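Local coordinates for protein phosphotransferase system, mannose/fructose/N-acetylgalactosamine-specific component IIB (Thermoanaerobacter tengcongensis, PDB 3LFJ) that probably transfers phosphoryl groups to incoming sugar, as the IIB component of a mannose/fructose/N-acetylgalactosamine-type phosphotransferase system, at residues M21-F26 with S95-V100. Numbering follows the deposited sequence.
Sequences MWKIVF and SVEEKV
Glu-97 meets Lys-23 just before strand 98-104 begins: its CG sits between backbone N and carbonyl carbon (chi1 60°), and the carboxylate lies across the lysine's methylenes, Glu-97 CD nearest CB and OE2 3.3 Å from Lys-23 CD. Lys-23 NZ stays 4.3 Å from Glu-97 OE2, close enough for an attraction between opposite charges but beyond a salt bridge. A water donates to both Met-21 O and Val-96 O, bridging the two carbonyls ahead of the first strand pair. Glu-98 starts the parallel pairing: its N donates to Met-21 O (2.9 Å), and its O accepts from Lys-23 N. The Glu-98 side chain runs beside Trp-22, carboxylate and indole planes 82° apart; a second water, in the ring plane, accepts from Trp-22 NE1 and donates weakly to Glu-98 OE1, while Glu-98 OE2 is hydrogen-bonded to Ser-50 OG. These are neighbouring strands in the central parallel region of an open alpha/beta sheet, and helix 83-91 covers the Trp-22 side. On the other face Lys-99 runs alongside Lys-23, its NZ 3.4 Å from Lys-23 CD; the Lys-99 and Val-25 side chains cross at about a right angle, Val-25 CG1 touching Lys-99 CB and CG. Val-100 N donates to Lys-23 O and Val-100 O accepts from Val-25 N, each at 2.9 Å. Val-100 CG1 makes a CH-pi contact over the indole's five-membered ring, 4.0 Å from the centroid, and CG2 packs on Trp-22 CB at 3.8 Å.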
loop_
_atom_site.group_PDB
_atom_site.type_symbol
_atom_site.label_atom_id
_atom_site.label_comp_id
_atom_site.label_asym_id
_atom_site.label_seq_id
_atom_site.Cartn_x
_atom_site.Cartn_y
_atom_site.Cartn_z
ATOM N N MET A 21 -8.664 12.261 10.992
ATOM C CA MET A 21 -9.508 12.357 9.806
ATOM C C MET A 21 -9.740 11.000 9.148
ATOM O O MET A 21 -10.827 10.730 8.624
ATOM C CB MET A 21 -8.841 13.299 8.805
ATOM C CG MET A 21 -9.745 13.762 7.678
ATOM S SD MET A 21 -10.967 14.950 8.276
ATOM C CE MET A 21 -9.922 16.242 8.903
ATOM N N TRP A 22 -8.708 10.159 9.154
ATOM C CA TRP A 22 -8.785 8.846 8.517
ATOM C C TRP A 22 -8.668 7.728 9.527
ATOM O O TRP A 22 -7.828 7.787 10.416
ATOM C CB TRP A 22 -7.627 8.637 7.543
ATOM C CG TRP A 22 -7.539 9.564 6.397
ATOM C CD1 TRP A 22 -8.528 10.346 5.892
ATOM C CD2 TRP A 22 -6.391 9.768 5.560
ATOM N NE1 TRP A 22 -8.064 11.050 4.808
ATOM C CE2 TRP A 22 -6.756 10.711 4.583
ATOM C CE3 TRP A 22 -5.085 9.259 5.559
ATOM C CZ2 TRP A 22 -5.862 11.157 3.605
ATOM C CZ3 TRP A 22 -4.205 9.697 4.584
ATOM C CH2 TRP A 22 -4.598 10.633 3.627
ATOM N N LYS A 23 -9.491 6.695 9.353
ATOM C CA LYS A 23 -9.251 5.401 9.978
ATOM C C LYS A 23 -8.684 4.461 8.914
ATOM O O LYS A 23 -9.347 4.172 7.909
ATOM C CB LYS A 23 -10.559 4.817 10.491
ATOM C CG LYS A 23 -10.393 3.499 11.231
ATOM C CD LYS A 23 -11.753 2.913 11.573
ATOM C CE LYS A 23 -11.620 1.605 12.336
ATOM N NZ LYS A 23 -11.035 1.828 13.687
ATOM N N ILE A 24 -7.474 3.980 9.147
ATOM C CA ILE A 24 -6.787 3.187 8.132
ATOM C C ILE A 24 -7.230 1.737 8.256
ATOM O O ILE A 24 -6.895 1.065 9.237
ATOM C CB ILE A 24 -5.288 3.297 8.319
ATOM C CG1 ILE A 24 -4.892 4.769 8.222
ATOM C CG2 ILE A 24 -4.554 2.454 7.254
ATOM C CD1 ILE A 24 -3.634 5.087 8.953
ATOM N N VAL A 25 -7.989 1.257 7.272
ATOM C CA VAL A 25 -8.512 -0.111 7.358
ATOM C C VAL A 25 -7.597 -1.143 6.707
ATOM O O VAL A 25 -7.698 -2.332 7.003
ATOM C CB VAL A 25 -9.935 -0.236 6.775
ATOM C CG1 VAL A 25 -10.884 0.695 7.512
ATOM C CG2 VAL A 25 -9.954 0.048 5.264
ATOM N N PHE A 26 -6.705 -0.685 5.828
ATOM C CA PHE A 26 -5.786 -1.577 5.133
ATOM C C PHE A 26 -4.739 -0.716 4.456
ATOM O O PHE A 26 -4.970 0.479 4.244
ATOM C CB PHE A 26 -6.528 -2.391 4.067
ATOM C CG PHE A 26 -5.875 -3.705 3.740
ATOM C CD1 PHE A 26 -5.887 -4.751 4.658
ATOM C CD2 PHE A 26 -5.267 -3.903 2.511
ATOM C CE1 PHE A 26 -5.312 -5.968 4.360
ATOM C CE2 PHE A 26 -4.688 -5.131 2.204
ATOM C CZ PHE A 26 -4.707 -6.155 3.136
ATOM N N SER A 95 -15.024 14.859 13.951
ATOM C CA SER A 95 -15.978 14.065 14.714
ATOM C C SER A 95 -16.384 12.777 13.989
ATOM O O SER A 95 -16.821 11.818 14.617
ATOM C CB SER A 95 -17.206 14.900 15.081
ATOM O OG SER A 95 -17.723 15.543 13.934
ATOM N N VAL A 96 -16.190 12.732 12.688
ATOM C CA VAL A 96 -16.593 11.595 11.888
ATOM C C VAL A 96 -15.392 11.161 11.023
ATOM O O VAL A 96 -15.052 11.822 10.102
ATOM C CB VAL A 96 -17.747 11.977 10.957
ATOM C CG1 VAL A 96 -18.101 10.883 10.097
ATOM C CG2 VAL A 96 -18.939 12.431 11.733
ATOM N N GLU A 97 -14.795 10.043 11.367
ATOM C CA GLU A 97 -13.634 9.564 10.645
ATOM C C GLU A 97 -14.040 8.957 9.289
ATOM O O GLU A 97 -15.109 8.450 9.142
ATOM C CB GLU A 97 -12.871 8.546 11.475
ATOM C CG GLU A 97 -13.649 7.351 11.844
ATOM C CD GLU A 97 -12.944 6.465 12.867
ATOM O OE1 GLU A 97 -11.953 6.867 13.443
ATOM O OE2 GLU A 97 -13.407 5.366 13.057
ATOM N N GLU A 98 -13.141 9.013 8.319
ATOM C CA GLU A 98 -13.378 8.375 7.033
ATOM C C GLU A 98 -12.551 7.093 6.977
ATOM O O GLU A 98 -11.345 7.130 7.240
ATOM C CB GLU A 98 -12.984 9.310 5.886
ATOM C CG GLU A 98 -13.150 8.679 4.512
ATOM C CD GLU A 98 -12.660 9.562 3.375
ATOM O OE1 GLU A 98 -12.026 10.607 3.631
ATOM O OE2 GLU A 98 -12.911 9.195 2.213
ATOM N N LYS A 99 -13.190 5.960 6.669
ATOM C CA LYS A 99 -12.450 4.709 6.489
ATOM C C LYS A 99 -11.681 4.748 5.173
ATOM O O LYS A 99 -12.256 5.028 4.120
ATOM C CB LYS A 99 -13.382 3.492 6.544
ATOM C CG LYS A 99 -13.888 3.190 7.968
ATOM C CD LYS A 99 -14.861 2.022 7.975
ATOM C CE LYS A 99 -15.672 1.997 9.265
ATOM N NZ LYS A 99 -14.793 1.880 10.454
ATOM N N VAL A 100 -10.377 4.502 5.251
ATOM C CA VAL A 100 -9.528 4.545 4.050
ATOM C C VAL A 100 -8.659 3.302 3.857
ATOM O O VAL A 100 -8.092 2.746 4.809
ATOM C CB VAL A 100 -8.614 5.812 4.008
ATOM C CG1 VAL A 100 -9.452 7.085 4.092
ATOM C CG2 VAL A 100 -7.575 5.769 5.108
HETATM O O HOH W 1 -13.063 12.524 7.738
HETATM O O HOH W 2 -9.715 12.983 3.508
#